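Local structure of sulfite reductase [ferredoxin] (Mycobacterium tuberculosis, 1ZJ8) at residues A[228-233]-A[478-483]; A[339-344]-A[422-427]. The protein catalyses the six-electron reduction of sulfite to sulfide with electrons from ferredoxin, using siroheme coupled to a [4Fe-4S] cluster. All coordinates share one frame; numbering follows the deposited sequence.

Contact 1 borders the siroheme directly, whereas contact 2 lies further out, the side chain of Asp341 about 14 Å from the cofactor. Their centres are 13 Å apart, and along the chain contact 2 is nested inside the loop that contact 1 closes. Each segment of contact 1 touches one of contact 2. Asp228 OD2 and His342 NE2, 2.7 Å apart, probably share a hydrogen bond between 228-233 and 339-344. Between 478-483 and 422-427 the join is packing: Ala479 CB lies 3.6 Å from Ala427 C. Because Ala427 also touches the siroheme, the segment holding the outer salt bridge runs on into the cofactor pocket.

Contact 1. Residues A[228-233]-A[478-483]; sequences DVAHEI and CARIQI. With SRM (siroheme), chain E.
Ala230, Ile233 and Arg480 meet at the edge of the siroheme pocket, in two loops with matching places in the fold: 228-233 lies between the parallel strands 219-224 and 236-243. Residues 478-483 likewise lie between the parallel strands 469-472 and 486-494. This correspondence is consistent with the internally repeated architecture of siroheme-dependent reductases. The chain of Arg480 bends at chi2 (113°) and again at chi3 (79°), which brings the guanidinium up against Ala230 and beside a cofactor acetate. Ala230 CB lies over one face of the guanidinium, 3.7 Å from Arg480 NH2; a methyl group is small enough to let the flat cation lie close to the backbone. Ile233 crosses the arginine chain at about a right angle, and its CD1 packs 4.0 Å from Arg480 CD. The same methyl comes within 3.4 Å of siroheme O4C, so the branched, apolar chain fills the corner between arginine and acetate. Arg480 NH1 gives O4C a weak hydrogen bond, 3.1 Å long and bent to 128°. The firmer polar partners of Arg480 lie outside the two segments: NH2 donates to the carbonyl of Pro388 and NH1 to that of Asp140, while Tyr389 makes a cation-pi contact with the group. Two residues earlier, Cys478 turns its sulfur to the cofactor, with SG 2.7 Å from the siroheme iron; SG is also a ligand of the iron-sulfur cluster, which makes it the bridge between the two metal centres. No hydrogen bond joins 228-233 to 478-483, so their contact is apolar packing around a buried cation, whose positive charge would be expected to offset part of the negative charge of the siroheme carboxylates.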
ATOM      1  N   ASP A 228       8.008  -9.999   3.211  1.00 29.69           N
ATOM      2  CA  ASP A 228       6.661  -9.681   3.741  1.00 29.81           C
ATOM      3  C   ASP A 228       6.202  -8.275   3.362  1.00 29.82           C
ATOM      4  O   ASP A 228       5.335  -7.703   4.019  1.00 30.07           O
ATOM      5  CB  ASP A 228       6.618  -9.858   5.263  1.00 29.95           C
ATOM      6  CG  ASP A 228       7.660  -9.023   5.988  1.00 30.05           C
ATOM      7  OD1 ASP A 228       8.232  -8.093   5.378  1.00 30.78           O
ATOM      8  OD2 ASP A 228       7.922  -9.322   7.170  1.00 29.35           O
ATOM      9  N   VAL A 229       6.783  -7.728   2.293  1.00 30.42           N
ATOM     10  CA  VAL A 229       6.563  -6.335   1.881  1.00 30.69           C
ATOM     11  C   VAL A 229       6.261  -6.182   0.374  1.00 31.13           C
ATOM     12  O   VAL A 229       6.544  -5.150  -0.237  1.00 31.83           O
ATOM     13  CB  VAL A 229       7.798  -5.441   2.266  1.00 30.59           C
ATOM     14  CG1 VAL A 229       7.991  -5.381   3.778  1.00 30.59           C
ATOM     15  CG2 VAL A 229       9.076  -5.938   1.590  1.00 30.20           C
ATOM     16  N   ALA A 230       5.665  -7.196  -0.227  1.00 31.77           N
ATOM     17  CA  ALA A 230       5.178  -7.099  -1.604  1.00 31.95           C
ATOM     18  C   ALA A 230       6.195  -6.356  -2.449  1.00 32.32           C
ATOM     19  O   ALA A 230       5.880  -5.363  -3.100  1.00 32.79           O
ATOM     20  CB  ALA A 230       3.810  -6.392  -1.643  1.00 31.75           C
ATOM     21  N   HIS A 231       7.428  -6.832  -2.429  1.00 32.81           N
ATOM     22  CA  HIS A 231       8.513  -6.081  -3.037  1.00 33.23           C
ATOM     23  C   HIS A 231       8.428  -6.094  -4.536  1.00 33.70           C
ATOM     24  O   HIS A 231       8.718  -5.092  -5.182  1.00 33.97           O
ATOM     25  CB  HIS A 231       9.856  -6.626  -2.600  1.00 33.47           C
ATOM     26  CG  HIS A 231      10.089  -8.062  -2.959  1.00 33.44           C
ATOM     27  ND1 HIS A 231      10.923  -8.444  -3.989  1.00 34.81           N
ATOM     28  CD2 HIS A 231       9.652  -9.205  -2.387  1.00 32.95           C
ATOM     29  CE1 HIS A 231      10.973  -9.762  -4.046  1.00 34.26           C
ATOM     30  NE2 HIS A 231      10.219 -10.247  -3.078  1.00 34.05           N
ATOM     31  N   GLU A 232       7.986  -7.223  -5.078  1.00 34.17           N
ATOM     32  CA  GLU A 232       7.920  -7.429  -6.507  1.00 34.43           C
ATOM     33  C   GLU A 232       7.181  -6.311  -7.251  1.00 34.90           C
ATOM     34  O   GLU A 232       7.372  -6.153  -8.453  1.00 35.41           O
ATOM     35  CB  GLU A 232       7.273  -8.791  -6.789  1.00 34.71           C
ATOM     36  CG  GLU A 232       8.148 -10.009  -6.372  1.00 35.15           C
ATOM     37  CD  GLU A 232       7.628 -10.806  -5.161  1.00 35.11           C
ATOM     38  OE1 GLU A 232       7.164 -10.201  -4.169  1.00 34.16           O
ATOM     39  OE2 GLU A 232       7.713 -12.060  -5.206  1.00 36.61           O
ATOM     40  N   ILE A 233       6.360  -5.531  -6.547  1.00 35.17           N
ATOM     41  CA  ILE A 233       5.580  -4.430  -7.158  1.00 35.07           C
ATOM     42  C   ILE A 233       5.919  -3.024  -6.608  1.00 35.25           C
ATOM     43  O   ILE A 233       5.121  -2.083  -6.718  1.00 35.74           O
ATOM     44  CB  ILE A 233       4.064  -4.718  -7.020  1.00 35.43           C
ATOM     45  CG1 ILE A 233       3.650  -4.873  -5.538  1.00 35.05           C
ATOM     46  CG2 ILE A 233       3.691  -5.985  -7.811  1.00 35.57           C
ATOM     47  CD1 ILE A 233       2.688  -3.811  -5.049  1.00 35.26           C
ATOM     48  N   CYS A 478      -5.032  -0.065  -6.276  1.00 37.02           N
ATOM     49  CA  CYS A 478      -4.518   0.251  -4.938  1.00 36.99           C
ATOM     50  C   CYS A 478      -4.545  -0.900  -3.961  1.00 36.78           C
ATOM     51  O   CYS A 478      -3.743  -0.940  -3.034  1.00 36.35           O
ATOM     52  CB  CYS A 478      -5.343   1.367  -4.306  1.00 37.37           C
ATOM     53  SG  CYS A 478      -5.164   3.011  -5.092  1.00 40.97           S
ATOM     54  N   ALA A 479      -5.522  -1.794  -4.133  1.00 36.93           N
ATOM     55  CA  ALA A 479      -5.651  -2.987  -3.309  1.00 36.71           C
ATOM     56  C   ALA A 479      -5.190  -4.190  -4.100  1.00 36.81           C
ATOM     57  O   ALA A 479      -5.620  -5.305  -3.833  1.00 36.97           O
ATOM     58  CB  ALA A 479      -7.086  -3.166  -2.837  1.00 36.56           C
ATOM     59  N   ARG A 480      -4.313  -3.960  -5.077  1.00 36.97           N
ATOM     60  CA  ARG A 480      -3.587  -5.031  -5.763  1.00 36.90           C
ATOM     61  C   ARG A 480      -4.481  -6.079  -6.453  1.00 36.61           C
ATOM     62  O   ARG A 480      -4.570  -7.218  -6.021  1.00 36.57           O
ATOM     63  CB  ARG A 480      -2.583  -5.673  -4.774  1.00 37.27           C
ATOM     64  CG  ARG A 480      -1.209  -4.922  -4.701  1.00 38.17           C
ATOM     65  CD  ARG A 480      -0.895  -4.222  -3.387  1.00 38.56           C
ATOM     66  NE  ARG A 480      -0.428  -5.163  -2.377  1.00 38.22           N
ATOM     67  CZ  ARG A 480       0.029  -4.828  -1.171  1.00 38.72           C
ATOM     68  NH1 ARG A 480       0.117  -3.554  -0.781  1.00 37.97           N
ATOM     69  NH2 ARG A 480       0.402  -5.794  -0.345  1.00 39.94           N
ATOM     70  N   ILE A 481      -5.108  -5.667  -7.554  1.00 36.89           N
ATOM     71  CA  ILE A 481      -6.013  -6.507  -8.362  1.00 36.99           C
ATOM     72  C   ILE A 481      -5.358  -7.770  -8.951  1.00 37.08           C
ATOM     73  O   ILE A 481      -5.904  -8.887  -8.887  1.00 37.04           O
ATOM     74  CB  ILE A 481      -6.528  -5.722  -9.602  1.00 37.17           C
ATOM     75  CG1 ILE A 481      -7.265  -4.451  -9.201  1.00 37.30           C
ATOM     76  CG2 ILE A 481      -7.455  -6.614 -10.462  1.00 37.65           C
ATOM     77  CD1 ILE A 481      -7.427  -3.461 -10.313  1.00 36.96           C
ATOM     78  N   GLN A 482      -4.189  -7.570  -9.548  1.00 37.10           N
ATOM     79  CA  GLN A 482      -3.635  -8.553 -10.461  1.00 37.12           C
ATOM     80  C   GLN A 482      -2.863  -9.610  -9.728  1.00 37.22           C
ATOM     81  O   GLN A 482      -2.332 -10.524 -10.355  1.00 37.51           O
ATOM     82  CB  GLN A 482      -2.728  -7.892 -11.519  1.00 37.11           C
ATOM     83  CG  GLN A 482      -3.381  -6.785 -12.362  1.00 35.66           C
ATOM     84  CD  GLN A 482      -3.311  -5.432 -11.691  1.00 35.01           C
ATOM     85  OE1 GLN A 482      -3.195  -5.344 -10.466  1.00 33.79           O
ATOM     86  NE2 GLN A 482      -3.367  -4.364 -12.488  1.00 35.25           N
ATOM     87  N   ILE A 483      -2.786  -9.500  -8.407  1.00 37.41           N
ATOM     88  CA  ILE A 483      -1.994 -10.456  -7.641  1.00 37.57           C
ATOM     89  C   ILE A 483      -2.828 -11.097  -6.546  1.00 37.94           C
ATOM     90  O   ILE A 483      -2.315 -11.407  -5.476  1.00 38.91           O
ATOM     91  CB  ILE A 483      -0.707  -9.788  -7.091  1.00 37.37           C
ATOM     92  CG1 ILE A 483      -1.041  -8.625  -6.150  1.00 36.94           C
ATOM     93  CG2 ILE A 483       0.150  -9.288  -8.240  1.00 36.76           C
ATOM     94  CD1 ILE A 483       0.162  -7.879  -5.672  1.00 37.20           C
TER
HETATM   95 FE   SRM E 557      -3.065   4.520  -4.184  1.00 36.68          FE
HETATM   96  CHA SRM E 557      -4.288   7.129  -6.020  1.00 39.33           C
HETATM   97  CHB SRM E 557      -5.672   4.786  -2.098  1.00 37.03           C
HETATM   98  CHC SRM E 557      -1.871   2.065  -2.413  1.00 31.66           C
HETATM   99  CHD SRM E 557      -2.010   2.968  -7.085  1.00 36.19           C
HETATM  100  NA  SRM E 557      -4.552   5.840  -3.968  1.00 38.55           N
HETATM  101  C1A SRM E 557      -4.829   6.918  -4.734  1.00 39.78           C
HETATM  102  C2A SRM E 557      -5.777   7.886  -4.095  1.00 40.69           C
HETATM  103  CMA SRM E 557      -5.004   9.000  -3.459  1.00 40.05           C
HETATM  104  CDA SRM E 557      -6.858   8.347  -5.033  1.00 42.56           C
HETATM  105  CEA SRM E 557      -6.780   9.712  -5.640  1.00 44.84           C
HETATM  106  O3A SRM E 557      -5.828   9.979  -6.379  1.00 47.29           O
HETATM  107  O4A SRM E 557      -7.648  10.566  -5.404  1.00 46.66           O
HETATM  108  C3A SRM E 557      -6.403   7.006  -3.067  1.00 40.44           C
HETATM  109  CAA SRM E 557      -6.674   7.674  -1.761  1.00 40.25           C
HETATM  110  CBA SRM E 557      -8.074   8.204  -1.927  1.00 41.43           C
HETATM  111  CCA SRM E 557      -8.798   8.215  -0.620  1.00 42.67           C
HETATM  112  O1A SRM E 557      -8.649   7.251   0.162  1.00 41.33           O
HETATM  113  O2A SRM E 557      -9.515   9.207  -0.343  1.00 43.03           O
HETATM  114  C4A SRM E 557      -5.495   5.825  -3.020  1.00 39.08           C
HETATM  115  NB  SRM E 557      -3.600   3.708  -2.475  1.00 35.16           N
HETATM  116  C1B SRM E 557      -4.656   3.926  -1.689  1.00 34.63           C
HETATM  117  C2B SRM E 557      -4.633   3.201  -0.373  1.00 33.18           C
HETATM  118  CMB SRM E 557      -5.142   4.006   0.789  1.00 32.44           C
HETATM  119  CDB SRM E 557      -5.496   1.992  -0.517  1.00 33.03           C
HETATM  120  CEB SRM E 557      -5.656   1.098   0.661  1.00 33.40           C
HETATM  121  O3B SRM E 557      -6.743   0.973   1.266  1.00 33.18           O
HETATM  122  O4B SRM E 557      -4.655   0.482   1.027  1.00 34.85           O
HETATM  123  C3B SRM E 557      -3.166   2.830  -0.325  1.00 32.49           C
HETATM  124  CAB SRM E 557      -2.350   3.933   0.298  1.00 32.29           C
HETATM  125  CBB SRM E 557      -1.076   3.419   0.896  1.00 31.87           C
HETATM  126  CCB SRM E 557      -0.191   4.563   1.296  1.00 31.13           C
HETATM  127  O1B SRM E 557      -0.091   4.901   2.473  1.00 31.81           O
HETATM  128  O2B SRM E 557       0.477   5.170   0.465  1.00 33.57           O
HETATM  129  C4B SRM E 557      -2.837   2.859  -1.793  1.00 33.82           C
HETATM  130  NC  SRM E 557      -2.255   2.830  -4.654  1.00 33.63           N
HETATM  131  C1C SRM E 557      -1.647   2.002  -3.780  1.00 31.18           C
HETATM  132  C2C SRM E 557      -1.101   0.871  -4.372  1.00 32.91           C
HETATM  133  CDC SRM E 557      -0.589  -0.381  -3.742  1.00 33.13           C
HETATM  134  CEC SRM E 557       0.809  -0.492  -3.275  1.00 32.44           C
HETATM  135  O3C SRM E 557       1.539   0.525  -3.232  1.00 31.81           O
HETATM  136  O4C SRM E 557       1.181  -1.632  -2.959  1.00 32.69           O
HETATM  137  C3C SRM E 557      -1.207   1.143  -5.703  1.00 33.32           C
HETATM  138  CAC SRM E 557      -0.696   0.143  -6.688  1.00 33.48           C
HETATM  139  CBC SRM E 557       0.792  -0.089  -6.841  1.00 32.83           C
HETATM  140  CCC SRM E 557       1.374   1.018  -7.702  1.00 32.31           C
HETATM  141  O1C SRM E 557       1.469   2.193  -7.256  1.00 28.39           O
HETATM  142  O2C SRM E 557       1.723   0.703  -8.869  1.00 31.62           O
HETATM  143  C4C SRM E 557      -1.840   2.350  -5.851  1.00 34.77           C
HETATM  144  ND  SRM E 557      -2.834   5.117  -6.104  1.00 37.36           N
HETATM  145  C1D SRM E 557      -2.570   4.258  -7.102  1.00 37.00           C
HETATM  146  C2D SRM E 557      -2.966   4.840  -8.321  1.00 38.32           C
HETATM  147  CAD SRM E 557      -2.300   4.507  -9.644  1.00 37.48           C
HETATM  148  CBD SRM E 557      -1.148   5.349 -10.098  1.00 39.18           C
HETATM  149  CCD SRM E 557      -0.333   5.036 -11.320  1.00 40.36           C
HETATM  150  O1D SRM E 557       0.869   4.739 -11.136  1.00 41.96           O
HETATM  151  O2D SRM E 557      -0.841   5.068 -12.473  1.00 37.19           O
HETATM  152  C3D SRM E 557      -3.481   6.088  -8.011  1.00 37.58           C
HETATM  153  CDD SRM E 557      -3.612   7.234  -8.977  1.00 38.97           C
HETATM  154  CED SRM E 557      -2.438   8.082  -9.414  1.00 39.54           C
HETATM  155  O3D SRM E 557      -1.358   8.033  -8.825  1.00 39.68           O
HETATM  156  O4D SRM E 557      -2.529   8.854 -10.379  1.00 38.84           O
HETATM  157  C4D SRM E 557      -3.390   6.246  -6.638  1.00 38.45           C

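Contact 2. Residues A[339-344]-A[422-427]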
ATOM      1  N   PRO A 339       2.577 -16.283   1.137  1.00 42.92           N
ATOM      2  CA  PRO A 339       2.961 -14.980   1.656  1.00 42.07           C
ATOM      3  C   PRO A 339       3.050 -14.941   3.189  1.00 41.03           C
ATOM      4  O   PRO A 339       2.501 -15.804   3.861  1.00 41.20           O
ATOM      5  CB  PRO A 339       1.829 -14.050   1.164  1.00 42.00           C
ATOM      6  CG  PRO A 339       1.080 -14.811   0.195  1.00 42.28           C
ATOM      7  CD  PRO A 339       1.210 -16.243   0.610  1.00 43.14           C
ATOM      8  N   ILE A 340       3.740 -13.934   3.717  1.00 39.36           N
ATOM      9  CA  ILE A 340       3.829 -13.717   5.151  1.00 38.21           C
ATOM     10  C   ILE A 340       3.019 -12.482   5.558  1.00 36.75           C
ATOM     11  O   ILE A 340       3.441 -11.337   5.332  1.00 36.33           O
ATOM     12  CB  ILE A 340       5.300 -13.540   5.587  1.00 38.62           C
ATOM     13  CG1 ILE A 340       6.158 -14.719   5.091  1.00 38.03           C
ATOM     14  CG2 ILE A 340       5.400 -13.357   7.122  1.00 39.01           C
ATOM     15  CD1 ILE A 340       6.888 -14.450   3.807  1.00 37.96           C
ATOM     16  N   ASP A 341       1.861 -12.701   6.171  1.00 35.31           N
ATOM     17  CA  ASP A 341       1.079 -11.564   6.675  1.00 34.37           C
ATOM     18  C   ASP A 341       1.238 -11.318   8.167  1.00 33.65           C
ATOM     19  O   ASP A 341       0.740 -10.314   8.657  1.00 33.86           O
ATOM     20  CB  ASP A 341      -0.405 -11.655   6.290  1.00 33.90           C
ATOM     21  CG  ASP A 341      -1.125 -12.842   6.912  1.00 32.73           C
ATOM     22  OD1 ASP A 341      -0.547 -13.500   7.772  1.00 30.51           O
ATOM     23  OD2 ASP A 341      -2.291 -13.107   6.538  1.00 31.70           O
ATOM     24  N   HIS A 342       1.932 -12.221   8.869  1.00 32.70           N
ATOM     25  CA  HIS A 342       2.158 -12.118  10.311  1.00 31.99           C
ATOM     26  C   HIS A 342       0.910 -12.111  11.166  1.00 31.19           C
ATOM     27  O   HIS A 342       0.947 -11.660  12.279  1.00 31.48           O
ATOM     28  CB  HIS A 342       2.990 -10.878  10.631  1.00 31.79           C
ATOM     29  CG  HIS A 342       4.326 -10.879   9.972  1.00 31.02           C
ATOM     30  ND1 HIS A 342       5.303 -11.800  10.284  1.00 30.41           N
ATOM     31  CD2 HIS A 342       4.844 -10.084   9.010  1.00 29.98           C
ATOM     32  CE1 HIS A 342       6.367 -11.569   9.542  1.00 31.34           C
ATOM     33  NE2 HIS A 342       6.110 -10.542   8.751  1.00 31.13           N
ATOM     34  N   VAL A 343      -0.184 -12.645  10.677  1.00 30.95           N
ATOM     35  CA  VAL A 343      -1.387 -12.744  11.486  1.00 31.19           C
ATOM     36  C   VAL A 343      -1.321 -13.929  12.481  1.00 31.10           C
ATOM     37  O   VAL A 343      -0.861 -15.013  12.133  1.00 30.99           O
ATOM     38  CB  VAL A 343      -2.631 -12.802  10.573  1.00 31.15           C
ATOM     39  CG1 VAL A 343      -3.797 -13.492  11.251  1.00 31.49           C
ATOM     40  CG2 VAL A 343      -3.017 -11.377  10.130  1.00 30.89           C
ATOM     41  N   GLY A 344      -1.783 -13.717  13.716  1.00 31.06           N
ATOM     42  CA  GLY A 344      -1.739 -14.762  14.745  1.00 30.90           C
ATOM     43  C   GLY A 344      -0.573 -14.531  15.683  1.00 31.15           C
ATOM     44  O   GLY A 344       0.027 -13.441  15.668  1.00 32.43           O
ATOM     45  N   ARG A 422     -11.840 -13.238   6.256  1.00 33.25           N
ATOM     46  CA  ARG A 422     -11.491 -11.987   6.930  1.00 33.28           C
ATOM     47  C   ARG A 422      -9.990 -11.725   6.880  1.00 32.10           C
ATOM     48  O   ARG A 422      -9.539 -10.590   6.803  1.00 31.98           O
ATOM     49  CB  ARG A 422     -11.925 -12.057   8.377  1.00 33.20           C
ATOM     50  CG  ARG A 422     -11.796 -10.770   9.143  1.00 33.39           C
ATOM     51  CD  ARG A 422     -11.838 -11.093  10.618  1.00 34.92           C
ATOM     52  NE  ARG A 422     -12.671 -10.164  11.366  1.00 36.68           N
ATOM     53  CZ  ARG A 422     -14.002 -10.139  11.318  1.00 37.61           C
ATOM     54  NH1 ARG A 422     -14.705 -11.003  10.566  1.00 36.52           N
ATOM     55  NH2 ARG A 422     -14.636  -9.231  12.052  1.00 38.70           N
ATOM     56  N   ARG A 423      -9.235 -12.802   6.973  1.00 31.31           N
ATOM     57  CA  ARG A 423      -7.810 -12.736   6.983  1.00 30.90           C
ATOM     58  C   ARG A 423      -7.256 -12.265   5.671  1.00 30.05           C
ATOM     59  O   ARG A 423      -6.383 -11.421   5.630  1.00 29.70           O
ATOM     60  CB  ARG A 423      -7.258 -14.127   7.251  1.00 30.98           C
ATOM     61  CG  ARG A 423      -5.775 -14.157   7.110  1.00 31.85           C
ATOM     62  CD  ARG A 423      -5.222 -15.259   7.872  1.00 32.66           C
ATOM     63  NE  ARG A 423      -3.782 -15.288   7.771  1.00 33.24           N
ATOM     64  CZ  ARG A 423      -3.038 -16.179   8.402  1.00 34.11           C
ATOM     65  NH1 ARG A 423      -3.607 -17.129   9.137  1.00 35.14           N
ATOM     66  NH2 ARG A 423      -1.727 -16.144   8.268  1.00 34.13           N
ATOM     67  N   ASN A 424      -7.763 -12.841   4.598  1.00 29.79           N
ATOM     68  CA  ASN A 424      -7.121 -12.705   3.297  1.00 29.83           C
ATOM     69  C   ASN A 424      -7.742 -11.695   2.332  1.00 29.63           C
ATOM     70  O   ASN A 424      -7.332 -11.619   1.190  1.00 29.79           O
ATOM     71  CB  ASN A 424      -7.045 -14.086   2.638  1.00 29.52           C
ATOM     72  CG  ASN A 424      -6.163 -15.021   3.396  1.00 28.21           C
ATOM     73  OD1 ASN A 424      -5.050 -14.678   3.713  1.00 27.16           O
ATOM     74  ND2 ASN A 424      -6.664 -16.197   3.720  1.00 29.25           N
ATOM     75  N   LEU A 425      -8.692 -10.902   2.786  1.00 29.68           N
ATOM     76  CA  LEU A 425      -9.358  -9.972   1.896  1.00 30.14           C
ATOM     77  C   LEU A 425      -8.746  -8.580   2.040  1.00 30.40           C
ATOM     78  O   LEU A 425      -8.476  -8.113   3.135  1.00 30.64           O
ATOM     79  CB  LEU A 425     -10.876  -9.938   2.167  1.00 30.00           C
ATOM     80  CG  LEU A 425     -11.693  -8.923   1.331  1.00 30.26           C
ATOM     81  CD1 LEU A 425     -13.084  -9.422   1.049  1.00 31.18           C
ATOM     82  CD2 LEU A 425     -11.782  -7.513   1.960  1.00 30.21           C
ATOM     83  N   MET A 426      -8.537  -7.899   0.931  1.00 31.07           N
ATOM     84  CA  MET A 426      -8.217  -6.474   0.974  1.00 31.84           C
ATOM     85  C   MET A 426      -9.181  -5.713   0.077  1.00 32.21           C
ATOM     86  O   MET A 426      -9.763  -6.273  -0.859  1.00 32.38           O
ATOM     87  CB  MET A 426      -6.775  -6.195   0.515  1.00 31.77           C
ATOM     88  CG  MET A 426      -5.691  -6.693   1.450  1.00 31.86           C
ATOM     89  SD  MET A 426      -4.001  -6.142   1.013  1.00 32.91           S
ATOM     90  CE  MET A 426      -3.985  -6.214  -0.762  1.00 33.40           C
ATOM     91  N   ALA A 427      -9.336  -4.430   0.371  1.00 32.67           N
ATOM     92  CA  ALA A 427     -10.144  -3.540  -0.441  1.00 33.14           C
ATOM     93  C   ALA A 427      -9.540  -2.152  -0.347  1.00 33.82           C
ATOM     94  O   ALA A 427      -8.859  -1.824   0.634  1.00 34.58           O
ATOM     95  CB  ALA A 427     -11.572  -3.530   0.044  1.00 33.14           C
TER
HETATM   96  O   HOH W   1      -3.455 -12.714   3.934  1.00 40.17           O
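Asp341 and Arg423 approach at about a right angle, yet their flat ends lie nearly coplanar, the carboxylate and guanidinium planes 25° apart. The arginine grips side-on, with one nitrogen for each oxygen. Arg423 NE donates to Asp341 OD2 over 2.9 Å, in the guanidinium plane and almost straight at 165°, meeting the syn lone pair; Arg423 NH2 reaches OD1 of Asp341 at the same 2.9 Å, also on the syn side but more bent. Arginine suits the place because its chain, extended from CG to NE, spans the gap from helix 420-424 and presents two N-H groups. Val343 comes from the opposite direction and lays CG1, an apolar methyl suited to a flat surface, over one face of the guanidinium, 3.9 Å from Arg423 NE. With CG between the backbone N and the carbonyl carbon (chi1 64°), the aspartate also turns back on its own loop, where Val343 N donates to Asp341 OD1 over 3.0 Å from above the carboxylate plane. Aspartate's short carboxylate thus serves arginine and backbone together, its rotation fixed from both segments. A water donates to Asp341 OD2 at 2.9 Å and sits near Asn424 OD1. The arrangement is an Asx turn locked by a bidentate salt bridge: it ties the loop leading into strand 344-347 to helix 420-424, which precedes strand 425-427 of the mixed sheet.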